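Local coordinates for xylanase and alpha-amylase inhibitor protein (Scadoxus multiflorus, PDB 3MU7) that probably inhibits xylanases and alpha-amylases and is built on the TIM-barrel fold of glycosyl hydrolase family 18, at residues Q134-A137 and N138-S142; F236-F239 and P240-D244. All coordinates share one frame; numbering follows the deposited sequence.

Interaction 1 of 2, residues Q134-A137 and N138-S142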
ATOM      1  N   GLN A 134      -9.819 -12.031   6.800  1.00  8.70           N
ATOM      2  CA  GLN A 134     -10.701 -12.502   5.738  1.00  8.90           C
ATOM      3  C   GLN A 134     -12.109 -11.921   5.898  1.00  8.90           C
ATOM      4  O   GLN A 134     -12.689 -11.438   4.932  1.00  8.60           O
ATOM      5  CB  GLN A 134     -10.728 -14.033   5.660  1.00  9.37           C
ATOM      6  CG  GLN A 134     -11.679 -14.594   4.599  1.00 10.06           C
ATOM      7  CD  GLN A 134     -11.229 -14.344   3.168  1.00 10.19           C
ATOM      8  OE1 GLN A 134     -10.141 -13.832   2.913  1.00 12.04           O
ATOM      9  NE2 GLN A 134     -12.073 -14.712   2.223  1.00  8.18           N
ATOM     10  N   LEU A 135     -12.650 -11.961   7.113  1.00  8.39           N
ATOM     11  CA  LEU A 135     -13.957 -11.359   7.372  1.00  8.59           C
ATOM     12  C   LEU A 135     -13.956  -9.846   7.114  1.00  8.17           C
ATOM     13  O   LEU A 135     -14.897  -9.321   6.535  1.00  8.52           O
ATOM     14  CB  LEU A 135     -14.440 -11.669   8.792  1.00  9.28           C
ATOM     15  CG  LEU A 135     -15.813 -11.114   9.197  1.00  9.81           C
ATOM     16  CD1 LEU A 135     -16.937 -11.595   8.283  1.00 11.22           C
ATOM     17  CD2 LEU A 135     -16.117 -11.463  10.641  1.00 11.30           C
ATOM     18  N   LEU A 136     -12.897  -9.157   7.537  1.00  7.72           N
ATOM     19  CA  LEU A 136     -12.775  -7.733   7.258  1.00  7.58           C
ATOM     20  C   LEU A 136     -12.839  -7.473   5.753  1.00  7.49           C
ATOM     21  O   LEU A 136     -13.594  -6.609   5.298  1.00  7.79           O
ATOM     22  CB  LEU A 136     -11.471  -7.181   7.825  1.00  7.43           C
ATOM     23  CG  LEU A 136     -11.158  -5.723   7.472  1.00  7.07           C
ATOM     24  CD1 LEU A 136     -12.178  -4.770   8.084  1.00  8.58           C
ATOM     25  CD2 LEU A 136      -9.764  -5.361   7.927  1.00  7.90           C
ATOM     26  N   ALA A 137     -12.048  -8.223   4.986  1.00  7.74           N
ATOM     27  CA  ALA A 137     -12.073  -8.100   3.535  1.00  8.03           C
ATOM     28  C   ALA A 137     -13.452  -8.435   2.970  1.00  8.40           C
ATOM     29  O   ALA A 137     -13.924  -7.755   2.067  1.00  8.33           O
ATOM     30  CB  ALA A 137     -11.002  -8.967   2.896  1.00  8.70           C
ATOM     31  N   ASN A 138     -14.098  -9.471   3.506  1.00  8.10           N
ATOM     32  CA  ASN A 138     -15.439  -9.842   3.045  1.00  8.17           C
ATOM     33  C   ASN A 138     -16.445  -8.715   3.224  1.00  8.08           C
ATOM     34  O   ASN A 138     -17.252  -8.447   2.340  1.00  8.49           O
ATOM     35  CB  ASN A 138     -15.951 -11.090   3.767  1.00  8.47           C
ATOM     36  CG  ASN A 138     -15.287 -12.361   3.311  1.00  8.94           C
ATOM     37  OD1 ASN A 138     -14.635 -12.417   2.277  1.00  9.86           O
ATOM     38  ND2 ASN A 138     -15.477 -13.404   4.088  1.00  8.34           N
ATOM     39  N   ILE A 139     -16.398  -8.062   4.376  1.00  8.21           N
ATOM     40  CA  ILE A 139     -17.345  -6.995   4.654  1.00  8.31           C
ATOM     41  C   ILE A 139     -17.045  -5.754   3.805  1.00  8.08           C
ATOM     42  O   ILE A 139     -17.950  -5.175   3.210  1.00  8.26           O
ATOM     43  CB  ILE A 139     -17.434  -6.664   6.160  1.00  8.20           C
ATOM     44  CG1 ILE A 139     -17.830  -7.916   6.958  1.00  9.29           C
ATOM     45  CG2 ILE A 139     -18.435  -5.536   6.397  1.00  9.20           C
ATOM     46  CD1 ILE A 139     -17.754  -7.750   8.462  1.00 10.85           C
ATOM     47  N   LEU A 140     -15.775  -5.372   3.713  1.00  7.81           N
ATOM     48  CA  LEU A 140     -15.407  -4.266   2.834  1.00  7.84           C
ATOM     49  C   LEU A 140     -15.770  -4.562   1.377  1.00  8.07           C
ATOM     50  O   LEU A 140     -16.286  -3.694   0.676  1.00  8.25           O
ATOM     51  CB  LEU A 140     -13.925  -3.935   2.955  1.00  7.96           C
ATOM     52  CG  LEU A 140     -13.488  -3.276   4.262  1.00  7.53           C
ATOM     53  CD1 LEU A 140     -11.979  -3.239   4.333  1.00  8.08           C
ATOM     54  CD2 LEU A 140     -14.057  -1.873   4.406  1.00  9.18           C
ATOM     55  N   SER A 141     -15.517  -5.791   0.936  1.00  8.33           N
ATOM     56  CA  SER A 141     -15.850  -6.188  -0.429  1.00  9.32           C
ATOM     57  C   SER A 141     -17.359  -6.135  -0.673  1.00  9.50           C
ATOM     58  O   SER A 141     -17.799  -5.719  -1.741  1.00 10.34           O
ATOM     59  CB  SER A 141     -15.267  -7.566  -0.735  1.00  9.00           C
ATOM     60  OG  SER A 141     -15.549  -7.953  -2.066  1.00 10.28           O
ATOM     61  N   SER A 142     -18.143  -6.531   0.327  1.00  9.31           N
ATOM     62  CA  SER A 142     -19.598  -6.378   0.276  1.00 10.21           C
ATOM     63  C   SER A 142     -19.983  -4.914   0.054  1.00 11.01           C
ATOM     64  O   SER A 142     -20.856  -4.610  -0.760  1.00 11.24           O
ATOM     65  CB  SER A 142     -20.240  -6.907   1.558  1.00  9.96           C
ATOM     66  OG  SER A 142     -21.652  -6.750   1.526  1.00 10.65           O
TER
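Gln134 and Asn138 meet one turn apart on helix 133-144, the helix that joins strands 120-125 and 151-154 in a beta-alpha-beta unit of the TIM barrel. From CB the Gln134 chain leads to CG, anti to the backbone N and 4.0 Å from Asn138 ND2; the bend at chi2 (70°) then swings CD and NE2 toward Asn138 OD1, NE2 ending 3.4 Å from it. The amide planes stand 83° apart and the angle is poor, so this is no hydrogen bond. Closer still, Asn138 CG lies 3.2 Å from Gln134 O. An alanine in place of Gln134 would probably leave the Asn138 amide without the glutamine amide beside it. Polar Asn138 suits the solvent side, while Gln134 also lies against Val168 of helix 166-170. Toward the barrel, Leu136 and Leu140 lie side by side and both touch Phe123 of strand 120-125; Ala137, with nothing beyond CB, touches Phe123 and Val168. Four backbone bonds hold the turns, the straightest from Leu140 N to Leu136 O (175°). On the side toward helix 86-101, where Ile139 reaches Ala93, Leu135 CD1 rests 3.9 Å from Ile139 CD1.

Interaction 2 of 2, residues F236-F239 and P240-D244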
ATOM      1  N   PHE A 236      16.982  -2.832 -15.836  1.00 10.36           N
ATOM      2  CA  PHE A 236      17.699  -3.780 -16.683  1.00 10.96           C
ATOM      3  C   PHE A 236      17.331  -5.208 -16.431  1.00 10.78           C
ATOM      4  O   PHE A 236      17.117  -6.024 -17.346  1.00 10.22           O
ATOM      5  CB  PHE A 236      19.216  -3.627 -16.479  1.00 11.23           C
ATOM      6  CG  PHE A 236      20.018  -4.532 -17.320  1.00 12.15           C
ATOM      7  CD1 PHE A 236      20.270  -4.212 -18.683  1.00 11.88           C
ATOM      8  CD2 PHE A 236      20.542  -5.640 -16.802  1.00 14.48           C
ATOM      9  CE1 PHE A 236      21.090  -5.060 -19.479  1.00 13.04           C
ATOM     10  CE2 PHE A 236      21.347  -6.514 -17.621  1.00 16.01           C
ATOM     11  CZ  PHE A 236      21.657  -6.161 -18.986  1.00 13.36           C
ATOM     12  N   SER A 237      17.213  -5.592 -15.121  1.00 11.70           N
ATOM     13  CA  SER A 237      17.089  -6.999 -14.718  1.00 13.13           C
ATOM     14  C   SER A 237      15.751  -7.397 -14.374  1.00 13.32           C
ATOM     15  O   SER A 237      15.464  -8.642 -14.516  1.00 15.75           O
ATOM     16  CB  SER A 237      17.877  -7.267 -13.468  1.00 16.33           C
ATOM     17  OG  SER A 237      19.214  -7.051 -13.618  1.00 25.25           O
ATOM     18  N   VAL A 238      14.871  -6.529 -13.926  1.00 12.51           N
ATOM     19  CA  VAL A 238      13.532  -6.963 -13.493  1.00 13.39           C
ATOM     20  C   VAL A 238      12.502  -6.745 -14.571  1.00 12.27           C
ATOM     21  O   VAL A 238      11.701  -7.660 -14.839  1.00 13.31           O
ATOM     22  CB  VAL A 238      13.107  -6.146 -12.214  1.00 14.65           C
ATOM     23  CG1 VAL A 238      11.624  -6.461 -11.812  1.00 16.57           C
ATOM     24  CG2 VAL A 238      14.029  -6.457 -11.059  1.00 16.00           C
ATOM     25  N   PHE A 239      12.457  -5.604 -15.194  1.00 11.32           N
ATOM     26  CA  PHE A 239      11.416  -5.258 -16.126  1.00 12.21           C
ATOM     27  C   PHE A 239      11.196  -6.173 -17.333  1.00 12.40           C
ATOM     28  O   PHE A 239      10.088  -6.437 -17.640  1.00 12.72           O
ATOM     29  CB  PHE A 239      11.462  -3.809 -16.567  1.00 12.82           C
ATOM     30  CG  PHE A 239      11.089  -2.816 -15.465  1.00 13.88           C
ATOM     31  CD1 PHE A 239      10.600  -3.231 -14.238  1.00 14.14           C
ATOM     32  CD2 PHE A 239      11.248  -1.498 -15.659  1.00 14.77           C
ATOM     33  CE1 PHE A 239      10.281  -2.308 -13.249  1.00 14.25           C
ATOM     34  CE2 PHE A 239      10.936  -0.567 -14.649  1.00 14.11           C
ATOM     35  CZ  PHE A 239      10.470  -0.994 -13.478  1.00 15.07           C
ATOM     36  N   PRO A 240      12.249  -6.629 -18.033  1.00 11.64           N
ATOM     37  CA  PRO A 240      11.995  -7.489 -19.202  1.00 12.22           C
ATOM     38  C   PRO A 240      11.230  -8.758 -18.811  1.00 13.23           C
ATOM     39  O   PRO A 240      10.298  -9.047 -19.455  1.00 15.34           O
ATOM     40  CB  PRO A 240      13.413  -7.808 -19.724  1.00 11.86           C
ATOM     41  CG  PRO A 240      14.223  -6.614 -19.292  1.00 12.23           C
ATOM     42  CD  PRO A 240      13.680  -6.308 -17.901  1.00 11.47           C
ATOM     43  N   ASN A 241      11.597  -9.426 -17.754  1.00 14.50           N
ATOM     44  CA  ASN A 241      10.839 -10.626 -17.352  1.00 15.64           C
ATOM     45  C   ASN A 241       9.481 -10.244 -16.721  1.00 15.65           C
ATOM     46  O   ASN A 241       8.512 -10.808 -17.064  1.00 15.85           O
ATOM     47  CB  ASN A 241      11.676 -11.466 -16.416  1.00 16.58           C
ATOM     48  CG  ASN A 241      11.218 -12.897 -16.332  1.00 19.48           C
ATOM     49  OD1 ASN A 241      10.201 -13.226 -16.834  1.00 22.94           O
ATOM     50  ND2 ASN A 241      12.083 -13.765 -15.832  1.00 22.19           N
ATOM     51  N   ALA A 242       9.461  -9.269 -15.837  1.00 15.28           N
ATOM     52  CA  ALA A 242       8.206  -8.871 -15.214  1.00 15.35           C
ATOM     53  C   ALA A 242       7.155  -8.473 -16.213  1.00 15.80           C
ATOM     54  O   ALA A 242       6.035  -8.808 -16.077  1.00 15.42           O
ATOM     55  CB  ALA A 242       8.447  -7.739 -14.228  1.00 15.25           C
ATOM     56  N   GLN A 243       7.539  -7.723 -17.222  1.00 16.46           N
ATOM     57  CA  GLN A 243       6.608  -7.278 -18.261  1.00 18.06           C
ATOM     58  C   GLN A 243       6.022  -8.420 -19.094  1.00 18.25           C
ATOM     59  O   GLN A 243       5.034  -8.221 -19.802  1.00 18.95           O
ATOM     60  CB  GLN A 243       7.263  -6.226 -19.165  1.00 18.43           C
ATOM     61  CG  GLN A 243       7.305  -4.842 -18.540  1.00 20.35           C
ATOM     62  CD  GLN A 243       8.348  -3.923 -19.156  1.00 22.56           C
ATOM     63  OE1 GLN A 243       8.876  -4.185 -20.238  1.00 24.68           O
ATOM     64  NE2 GLN A 243       8.647  -2.834 -18.461  1.00 23.48           N
ATOM     65  N   ASP A 244       6.619  -9.607 -18.999  1.00 18.48           N
ATOM     66  CA  ASP A 244       6.090 -10.796 -19.672  1.00 18.86           C
ATOM     67  C   ASP A 244       4.882 -11.394 -18.932  1.00 18.58           C
ATOM     68  O   ASP A 244       4.207 -12.292 -19.451  1.00 19.03           O
ATOM     69  CB  ASP A 244       7.186 -11.851 -19.854  1.00 19.37           C
ATOM     70  CG  ASP A 244       6.798 -12.927 -20.850  1.00 20.42           C
ATOM     71  OD1 ASP A 244       6.441 -12.583 -22.000  1.00 22.20           O
ATOM     72  OD2 ASP A 244       6.850 -14.120 -20.483  1.00 23.10           O
TER
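The last turns of helix 231-242 carry this contact, where Val238 and Phe239 meet Ala242 and Gln243 one turn on, with Pro240 between them. The helix is kinked where the nitrogens of Pro240 and Asn241 have no bond to the turn before, and proline has no N-H to give; a wider pi-type turn at 236-238 precedes the kink. The proline ring lies against the preceding turn, Phe236 to Phe239, with its CG 3.5 Å from Phe236 O, the carbonyl that the ring approaches in place of a donor. Pro240 CD also lies 3.5 Å from Phe236 O. Regular bonding resumes with Ala242 N to Val238 O (2.9 Å) and with Gln243 N to Phe239 O (2.9 Å).

In the TIM barrel this helix links the parallel strands 213-218 and 248-254, and its inner side needs apolar residues: Val238 touches Leu197 of helix 195-207, Phe239 reaches Ile251, and Ala242, short enough to sit close, meets Trp201 and Phe248. Val238 CG1 lies 4.2 Å from Ala242 CB. With CG beside its backbone N (chi1 -78°), the Gln243 chain starts back along the helix and passes Phe239 O, its CG 3.3 Å from that oxygen. Beyond CG it is extended, and NE2 ends 3.5 Å from Phe239 CB, oblique to the ring, the amide and ring planes 29° apart.

In the fold
Interactions 1 and 2 each lie within one outer helix of the same barrel, in separate beta-alpha-beta units, and their centres are 33 Å apart with no touch between them. Both are partly buried, each with an apolar side facing a strand and a neighbouring helix and a more polar side outward. Interaction 1 has more of its touching residues buried and keeps unbroken helical bonding within its run, with matched pairs of aliphatic chains. Interaction 2, near its helix's C-terminal end and farther from the centre of the chain, has two backbone bonds across it, a kink at Pro240, and an aromatic-amide approach where 134-142 has two crossed amides.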